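Anopheles gambiae adenosine kinase (Anopheles gambiae, PDB 3LOO) phosphorylates adenosine to AMP, with ATP as the usual phosphoryl donor, as a pfkB-family adenosine kinase, and here holds the bis-adenosine tetraphosphate Ap4A. Local coordinates at residues S86-Q91 with N122-Q127; D23-G28 with G176-Y181; P32-S37 with A75-G80. All blocks are in the same frame, centred on the assembly; numbering follows the deposited sequence.

Interaction 1. Residues S86-Q91 with N122-Q127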
# COMPACT_ATOMS: atom_id res chain seq x y z
N SER A 86 -5.25 -2.93 -0.34
CA SER A 86 -4.64 -4.25 -0.30
C SER A 86 -5.41 -5.20 0.65
O SER A 86 -5.67 -6.35 0.31
CB SER A 86 -3.16 -4.13 0.09
OG SER A 86 -2.38 -3.61 -0.99
N LEU A 87 -5.76 -4.71 1.83
CA LEU A 87 -6.53 -5.51 2.78
C LEU A 87 -7.96 -5.85 2.27
O LEU A 87 -8.46 -6.96 2.50
CB LEU A 87 -6.54 -4.85 4.16
CG LEU A 87 -5.40 -5.29 5.06
CD1 LEU A 87 -4.00 -5.08 4.50
CD2 LEU A 87 -5.53 -4.61 6.46
N ARG A 88 -8.57 -4.93 1.51
CA ARG A 88 -9.88 -5.18 0.91
C ARG A 88 -9.79 -6.28 -0.17
O ARG A 88 -10.61 -7.21 -0.18
CB ARG A 88 -10.52 -3.88 0.36
CG ARG A 88 -10.93 -2.85 1.46
CD ARG A 88 -11.42 -1.50 0.83
NE ARG A 88 -12.42 -1.82 -0.20
CZ ARG A 88 -12.57 -1.22 -1.37
NH1 ARG A 88 -11.79 -0.20 -1.73
NH2 ARG A 88 -13.51 -1.65 -2.20
N VAL A 89 -8.76 -6.21 -1.02
CA VAL A 89 -8.50 -7.27 -2.01
C VAL A 89 -8.21 -8.62 -1.33
O VAL A 89 -8.80 -9.62 -1.71
CB VAL A 89 -7.42 -6.85 -3.08
CG1 VAL A 89 -7.00 -8.05 -4.03
CG2 VAL A 89 -7.90 -5.61 -3.87
N ALA A 90 -7.30 -8.64 -0.34
CA ALA A 90 -7.06 -9.84 0.44
C ALA A 90 -8.32 -10.46 1.10
O ALA A 90 -8.49 -11.69 1.09
CB ALA A 90 -5.98 -9.57 1.51
N GLN A 91 -9.17 -9.64 1.70
CA GLN A 91 -10.43 -10.10 2.26
C GLN A 91 -11.41 -10.66 1.20
O GLN A 91 -12.10 -11.69 1.42
CB GLN A 91 -11.07 -8.97 3.05
CG GLN A 91 -10.50 -8.84 4.44
CD GLN A 91 -10.86 -10.04 5.34
OE1 GLN A 91 -11.74 -10.86 5.03
NE2 GLN A 91 -10.19 -10.13 6.46
N ASN A 122 -16.34 -5.56 2.44
CA ASN A 122 -15.35 -6.48 1.89
C ASN A 122 -14.80 -7.48 2.89
O ASN A 122 -14.20 -8.48 2.48
CB ASN A 122 -14.20 -5.70 1.22
CG ASN A 122 -14.66 -4.94 -0.03
OD1 ASN A 122 -15.48 -5.43 -0.81
ND2 ASN A 122 -14.14 -3.74 -0.21
N GLY A 123 -15.01 -7.23 4.20
CA GLY A 123 -14.61 -8.17 5.25
C GLY A 123 -13.49 -7.66 6.17
O GLY A 123 -13.10 -8.34 7.13
N VAL A 124 -12.98 -6.46 5.92
CA VAL A 124 -12.00 -5.88 6.84
C VAL A 124 -12.61 -5.52 8.17
O VAL A 124 -13.71 -4.94 8.24
CB VAL A 124 -11.31 -4.63 6.19
CG1 VAL A 124 -10.17 -4.11 7.07
CG2 VAL A 124 -10.81 -5.00 4.78
N ASN A 125 -11.87 -5.85 9.23
CA ASN A 125 -12.15 -5.31 10.53
C ASN A 125 -11.44 -3.94 10.59
O ASN A 125 -10.24 -3.86 10.84
CB ASN A 125 -11.64 -6.26 11.63
CG ASN A 125 -11.86 -5.71 13.02
OD1 ASN A 125 -12.40 -4.62 13.17
ND2 ASN A 125 -11.46 -6.46 14.06
N VAL A 126 -12.20 -2.86 10.38
CA VAL A 126 -11.59 -1.53 10.40
C VAL A 126 -11.57 -0.99 11.82
O VAL A 126 -12.58 -0.99 12.50
CB VAL A 126 -12.27 -0.49 9.47
CG1 VAL A 126 -12.49 -1.08 8.10
CG2 VAL A 126 -13.53 -0.03 10.06
N GLN A 127 -10.40 -0.56 12.24
CA GLN A 127 -10.22 -0.03 13.59
C GLN A 127 -9.68 1.39 13.47
O GLN A 127 -8.53 1.67 13.79
CB GLN A 127 -9.34 -0.97 14.38
CG GLN A 127 -10.02 -2.33 14.61
CD GLN A 127 -11.16 -2.27 15.62
OE1 GLN A 127 -12.19 -2.94 15.45
NE2 GLN A 127 -10.98 -1.49 16.69

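Interaction 2. Residues D23-G28 with G176-Y181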
# COMPACT_ATOMS: atom_id res chain seq x y z
N ASP A 23 -9.68 -14.90 13.08
CA ASP A 23 -9.79 -13.46 13.01
C ASP A 23 -8.43 -12.80 13.35
O ASP A 23 -7.67 -13.28 14.20
CB ASP A 23 -10.86 -12.90 13.95
CG ASP A 23 -12.30 -13.33 13.59
OD1 ASP A 23 -12.55 -13.91 12.52
OD2 ASP A 23 -13.17 -13.09 14.42
N GLY A 24 -8.15 -11.69 12.70
CA GLY A 24 -7.01 -10.87 13.10
C GLY A 24 -5.63 -11.49 12.85
O GLY A 24 -4.70 -11.19 13.56
N MET A 25 -5.48 -12.31 11.82
CA MET A 25 -4.14 -12.81 11.50
C MET A 25 -3.19 -11.71 10.93
O MET A 25 -1.96 -11.78 11.13
CB MET A 25 -4.22 -13.97 10.52
CG MET A 25 -5.13 -15.11 11.03
SD MET A 25 -5.14 -16.46 9.90
CE MET A 25 -6.05 -15.92 8.51
N LEU A 26 -3.77 -10.73 10.22
CA LEU A 26 -3.00 -9.72 9.50
C LEU A 26 -3.39 -8.36 10.06
O LEU A 26 -4.58 -8.07 10.17
CB LEU A 26 -3.37 -9.80 8.01
CG LEU A 26 -2.91 -8.64 7.11
CD1 LEU A 26 -1.37 -8.50 7.11
CD2 LEU A 26 -3.42 -8.88 5.69
N VAL A 27 -2.42 -7.56 10.48
CA VAL A 27 -2.71 -6.15 10.73
C VAL A 27 -1.98 -5.25 9.74
O VAL A 27 -0.81 -5.48 9.45
CB VAL A 27 -2.65 -5.64 12.21
CG1 VAL A 27 -2.51 -6.71 13.23
CG2 VAL A 27 -1.71 -4.41 12.41
N GLY A 28 -2.72 -4.28 9.21
CA GLY A 28 -2.22 -3.28 8.29
C GLY A 28 -2.34 -1.91 8.92
O GLY A 28 -3.33 -1.61 9.56
N GLY A 176 -2.16 -10.59 18.90
CA GLY A 176 -2.71 -11.76 18.19
C GLY A 176 -2.39 -11.87 16.72
O GLY A 176 -2.67 -12.90 16.08
N ALA A 177 -1.79 -10.83 16.14
CA ALA A 177 -1.58 -10.88 14.69
C ALA A 177 -0.40 -11.76 14.43
O ALA A 177 0.49 -11.88 15.28
CB ALA A 177 -1.34 -9.48 14.12
N GLN A 178 -0.38 -12.38 13.25
CA GLN A 178 0.78 -13.18 12.83
C GLN A 178 1.59 -12.49 11.74
O GLN A 178 2.72 -12.90 11.46
CB GLN A 178 0.34 -14.59 12.40
CG GLN A 178 -0.46 -15.32 13.51
CD GLN A 178 -0.96 -16.72 13.14
OE1 GLN A 178 -1.63 -16.91 12.11
NE2 GLN A 178 -0.68 -17.70 14.02
N PHE A 179 1.01 -11.46 11.12
CA PHE A 179 1.56 -10.79 9.91
C PHE A 179 1.25 -9.29 10.01
O PHE A 179 0.15 -8.90 10.45
CB PHE A 179 0.89 -11.29 8.62
CG PHE A 179 1.01 -12.78 8.40
CD1 PHE A 179 2.13 -13.32 7.75
CD2 PHE A 179 -0.00 -13.65 8.84
CE1 PHE A 179 2.25 -14.70 7.56
CE2 PHE A 179 0.09 -15.02 8.64
CZ PHE A 179 1.23 -15.55 8.01
N PHE A 180 2.20 -8.46 9.56
CA PHE A 180 2.06 -7.01 9.63
C PHE A 180 2.44 -6.42 8.29
O PHE A 180 3.41 -6.86 7.65
CB PHE A 180 2.95 -6.40 10.74
CG PHE A 180 2.61 -6.86 12.12
CD1 PHE A 180 1.61 -6.24 12.85
CD2 PHE A 180 3.27 -7.97 12.68
CE1 PHE A 180 1.28 -6.66 14.14
CE2 PHE A 180 2.95 -8.43 13.97
CZ PHE A 180 1.94 -7.78 14.71
N TYR A 181 1.65 -5.44 7.85
CA TYR A 181 1.88 -4.78 6.56
C TYR A 181 1.71 -3.28 6.74
O TYR A 181 0.69 -2.81 7.26
CB TYR A 181 0.94 -5.31 5.47
CG TYR A 181 1.14 -4.66 4.13
CD1 TYR A 181 2.42 -4.62 3.53
CD2 TYR A 181 0.07 -4.05 3.46
CE1 TYR A 181 2.61 -3.99 2.27
CE2 TYR A 181 0.25 -3.42 2.24
CZ TYR A 181 1.52 -3.40 1.64
OH TYR A 181 1.69 -2.79 0.42

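Interaction 3. Residues P32-S37 with A75-G80. With B4P (bis(adenosine)-5'-tetraphosphate), chain D.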
# COMPACT_ATOMS: atom_id res chain seq x y z
N PRO A 32 -6.18 5.87 5.47
CA PRO A 32 -7.42 5.61 4.73
C PRO A 32 -7.87 6.90 4.04
O PRO A 32 -8.11 7.90 4.70
CB PRO A 32 -8.42 5.18 5.82
CG PRO A 32 -7.86 5.77 7.10
CD PRO A 32 -6.41 6.18 6.89
N LEU A 33 -8.04 6.82 2.72
CA LEU A 33 -8.27 7.97 1.91
C LEU A 33 -9.40 7.65 0.94
O LEU A 33 -9.51 6.50 0.47
CB LEU A 33 -7.00 8.26 1.09
CG LEU A 33 -5.85 9.22 1.44
CD1 LEU A 33 -5.64 9.54 2.88
CD2 LEU A 33 -4.55 8.89 0.67
N LEU A 34 -10.23 8.65 0.64
CA LEU A 34 -11.24 8.53 -0.40
C LEU A 34 -10.60 9.06 -1.67
O LEU A 34 -10.15 10.22 -1.71
CB LEU A 34 -12.49 9.36 -0.04
CG LEU A 34 -13.68 9.31 -1.04
CD1 LEU A 34 -14.26 7.87 -1.25
CD2 LEU A 34 -14.82 10.26 -0.62
N ASP A 35 -10.59 8.24 -2.73
CA ASP A 35 -10.06 8.68 -4.00
C ASP A 35 -11.12 9.50 -4.72
O ASP A 35 -12.32 9.13 -4.74
CB ASP A 35 -9.63 7.49 -4.88
CG ASP A 35 -8.36 6.77 -4.35
OD1 ASP A 35 -7.67 7.28 -3.44
OD2 ASP A 35 -8.05 5.68 -4.90
N ILE A 36 -10.66 10.60 -5.32
CA ILE A 36 -11.49 11.44 -6.18
C ILE A 36 -10.88 11.38 -7.58
O ILE A 36 -9.84 11.97 -7.86
CB ILE A 36 -11.59 12.88 -5.62
CG1 ILE A 36 -12.09 12.87 -4.19
CG2 ILE A 36 -12.50 13.75 -6.48
CD1 ILE A 36 -12.00 14.20 -3.51
N SER A 37 -11.56 10.67 -8.45
CA SER A 37 -10.97 10.22 -9.69
C SER A 37 -11.62 10.87 -10.88
O SER A 37 -12.83 10.85 -10.98
CB SER A 37 -11.14 8.71 -9.79
OG SER A 37 -10.37 8.23 -10.87
N ALA A 75 -16.05 14.14 -10.93
CA ALA A 75 -15.15 13.13 -10.36
C ALA A 75 -15.92 12.04 -9.62
O ALA A 75 -17.01 12.28 -9.09
CB ALA A 75 -14.10 13.77 -9.45
N GLU A 76 -15.33 10.86 -9.59
CA GLU A 76 -15.95 9.71 -8.97
C GLU A 76 -15.31 9.51 -7.59
O GLU A 76 -14.14 9.80 -7.38
CB GLU A 76 -15.72 8.49 -9.85
CG GLU A 76 -16.55 7.31 -9.49
CD GLU A 76 -16.23 6.04 -10.29
OE1 GLU A 76 -15.46 6.12 -11.27
OE2 GLU A 76 -16.76 4.96 -9.91
N TYR A 77 -16.10 9.03 -6.64
CA TYR A 77 -15.57 8.71 -5.32
C TYR A 77 -15.25 7.23 -5.23
O TYR A 77 -16.11 6.39 -5.48
CB TYR A 77 -16.61 9.06 -4.25
CG TYR A 77 -16.76 10.53 -3.93
CD1 TYR A 77 -15.63 11.39 -3.90
CD2 TYR A 77 -18.00 11.06 -3.57
CE1 TYR A 77 -15.76 12.75 -3.57
CE2 TYR A 77 -18.14 12.43 -3.24
CZ TYR A 77 -17.02 13.26 -3.24
OH TYR A 77 -17.14 14.58 -2.87
N ILE A 78 -14.02 6.89 -4.85
CA ILE A 78 -13.65 5.49 -4.74
C ILE A 78 -12.88 5.29 -3.47
O ILE A 78 -11.95 6.04 -3.19
CB ILE A 78 -12.83 4.96 -5.97
CG1 ILE A 78 -13.49 5.37 -7.28
CG2 ILE A 78 -12.74 3.44 -5.90
CD1 ILE A 78 -12.55 5.34 -8.54
N ALA A 79 -13.27 4.28 -2.70
CA ALA A 79 -12.54 3.99 -1.45
C ALA A 79 -11.09 3.68 -1.80
O ALA A 79 -10.84 2.90 -2.70
CB ALA A 79 -13.19 2.80 -0.74
N GLY A 80 -10.13 4.33 -1.14
CA GLY A 80 -8.71 4.12 -1.46
C GLY A 80 -7.80 4.13 -0.26
O GLY A 80 -8.19 3.71 0.83
PA B4P D . -1.83 3.53 -8.26
O1A B4P D . -3.08 3.34 -9.10
O2A B4P D . -0.96 4.75 -8.56
O3A B4P D . -0.88 2.28 -8.61
PB B4P D . -0.37 1.28 -7.48
O1B B4P D . -1.52 0.43 -6.93
O2B B4P D . 0.62 1.93 -6.53
O3B B4P D . 0.35 0.46 -8.74
PG B4P D . 1.91 0.16 -8.96
O1G B4P D . 2.57 1.18 -9.82
O2G B4P D . 2.52 -0.01 -7.58
O3G B4P D . 1.94 -1.27 -9.69
PD B4P D . 2.33 -1.68 -11.20
O1D B4P D . 1.82 -0.63 -12.11
O2D B4P D . 3.75 -2.16 -11.30
O5E B4P D . -2.18 3.44 -6.68
C5E B4P D . -3.37 4.15 -6.38
C4E B4P D . -3.66 4.27 -4.91
O4E B4P D . -2.63 4.92 -4.18
C3E B4P D . -4.86 5.17 -4.75
O3E B4P D . -5.95 4.28 -4.44
C2E B4P D . -4.53 6.06 -3.56
O2E B4P D . -5.54 6.11 -2.54
C1E B4P D . -3.20 5.49 -3.03
N9A B4P D . -2.36 6.59 -2.53
C8A B4P D . -1.79 7.61 -3.23
N7A B4P D . -1.10 8.40 -2.35
C5A B4P D . -1.26 7.90 -1.09
C6A B4P D . -0.80 8.25 0.19
N6A B4P D . -0.04 9.36 0.43
N1A B4P D . -1.18 7.49 1.26
C2A B4P D . -1.94 6.38 1.09
N3A B4P D . -2.37 6.01 -0.12
C4A B4P D . -2.04 6.74 -1.22
O5F B4P D . 1.34 -2.93 -11.35
C5F B4P D . 1.22 -3.93 -10.35
C4F B4P D . 0.61 -5.16 -11.02
O4F B4P D . -0.55 -4.82 -11.80
C3F B4P D . 1.55 -5.73 -12.06
O3F B4P D . 2.54 -6.53 -11.42
C2F B4P D . 0.61 -6.52 -12.95
O2F B4P D . 0.33 -7.81 -12.37
C1F B4P D . -0.65 -5.63 -12.97
N9B B4P D . -0.55 -4.75 -14.18
C8B B4P D . -0.17 -3.45 -14.18
N7B B4P D . -0.17 -2.95 -15.44
C5B B4P D . -0.55 -3.93 -16.29
C6B B4P D . -0.73 -4.03 -17.66
N6B B4P D . -0.50 -2.95 -18.44
N1B B4P D . -1.14 -5.22 -18.20
C2B B4P D . -1.37 -6.31 -17.43
N3B B4P D . -1.20 -6.27 -16.07
C4B B4P D . -0.79 -5.12 -15.45

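Interaction 1. Residues S86-Q91 with N122-Q127
V124 presses one methyl, CG2, into the surface of the helix formed by S86-Q91, where it meets three residues at once: it lies 3.8 Å from the carbonyl O of L87, 4.0 Å from CG of R88 and 3.9 Å from CG of Q91. With CG1 anti to the backbone N (chi1 -174°), CG2 stands beside that N and faces the helix. Next to it, CB of Q91 sits 3.2 Å from the carbonyl O of N122, and its CG rests on the G123-V124 peptide. The Q91 chain then bends at chi2 (-67°), laying its amide along the backbone of G123. R88 crosses N122; the guanidinium and the amide are nearly coplanar, 16° apart, with N122 reaching the guanidinium edge. F355 touches N122 and makes a cation-pi contact with R88, while L87 and Q91 continue onto A100 of strand 100-107. G123, at positive phi, closes helix 110-122 in a Schellman motif and turns the chain into strand 125-131. Helix 82-94 thus packs against the helix-to-strand turn of a beta-alpha-beta unit, strand 100-107, helix 110-122 and strand 125-131, in the alpha/beta domain of a ribokinase-like fold.

Interaction 2. Residues D23-G28 with G176-Y181
The carbonyl O of M25 accepts two backbone N-H groups in succession: Q178 N at 2.7 Å, and F179 N, whose bond to M25 O is bent and weak. From there the two chains run as parallel strands. V27 carries the regular bonds, giving its N-H to F179 O at 2.9 Å and taking Y181 N on its own O at 2.9 Å. CA-H groups fill in between these bonds, as where G28 CA approaches Y181 O at 3.1 Å. Packing follows on both sides of the sheet. L26, with CG anti to the backbone N (chi1 167°), leans across so that CD1 lies 3.9 Å from F179 CB and also touches CB of Y181. The F179 ring turns an edge to the M25 carbonyl, CD2 lying 3.5 Å from M25 O. V27 and F180 project together from the other side and lie side by side, although the placement of the V27 methyls is doubtful. The L26, F179 and Y181 side is covered by helix 315-328, joined by helix 82-94 over L26 and Y181, and Y181 OH bonds N211. Strand 26-29 lies between strands 100-107 and 179-183, and strand 207-211 continues the parallel sheet beyond.

Interaction 3. Residues P32-S37 with A75-G80
D35 and I78 face each other as a hydrogen-bonded antiparallel pair, D35 N reaching I78 O at 2.6 Å and I78 N returning to D35 O at 2.8 Å. From this backbone grip the D35 side chain leaves with CB only 3.2 Å from I78 O. CG stands anti to the carbonyl carbon (chi1 -70°), which turns the carboxylate past G80 and toward the ribose of the bound bis(adenosine)-5'-tetraphosphate. There each oxygen takes one hydroxyl: OD1 accepts O2E at 2.6 Å and OD2 accepts O3E, also at 2.6 Å, so the carboxylate clasps the diol with two short bonds. N313 gives OD2 a second bond and probably helps fix the rotation of the group. The clasp belongs to the five-stranded sheet that forms the lid of ribokinase-like kinases, in which strand 33-39 is flanked by strand 137-144 and by the outermost strand 76-80. G80, whose backbone lies beside the carboxylate, leads directly into G81, which also bonds the ligand; the pair is consistent with the glycine hinge of this family. On the same side of the sheet as D35, L33 brings CD2 to 3.6 Å from the adenine C2A. On the opposite side the contacts across the strands are apolar: L34 CD2 sits over one face of the Y77 ring, 4.0 Å from its centroid, in a CH-pi contact offset toward the rim. I36 runs alongside Y77 and touches the ring edge, its CG1 3.7 Å from Y77 CE1, while the phenol OH of Y77 bonds Y111 of helix 110-122.

Helix 82-94 ties the three contacts together. Its L87 packs on interaction 2, CD2 lying 3.9 Å from G28 N and CD1 4.0 Å from L26 CD2, and the centres of interactions 1 and 2 are about 11 Å apart. The same helix directly follows strand 76-80, and R88 NH1 comes within 3.4 Å of A79 O, joining interaction 1 to interaction 3, with centres about 16 Å apart. Interactions 2 and 3, with centres about 25 Å apart, adjoin in sequence. Interaction 3 binds the nucleotide directly; the nearest atoms of the R88 side chain and the ligand are about 8 Å apart, and the nearest atom of the Y181 side chain is about 7 Å from the magnesium ion.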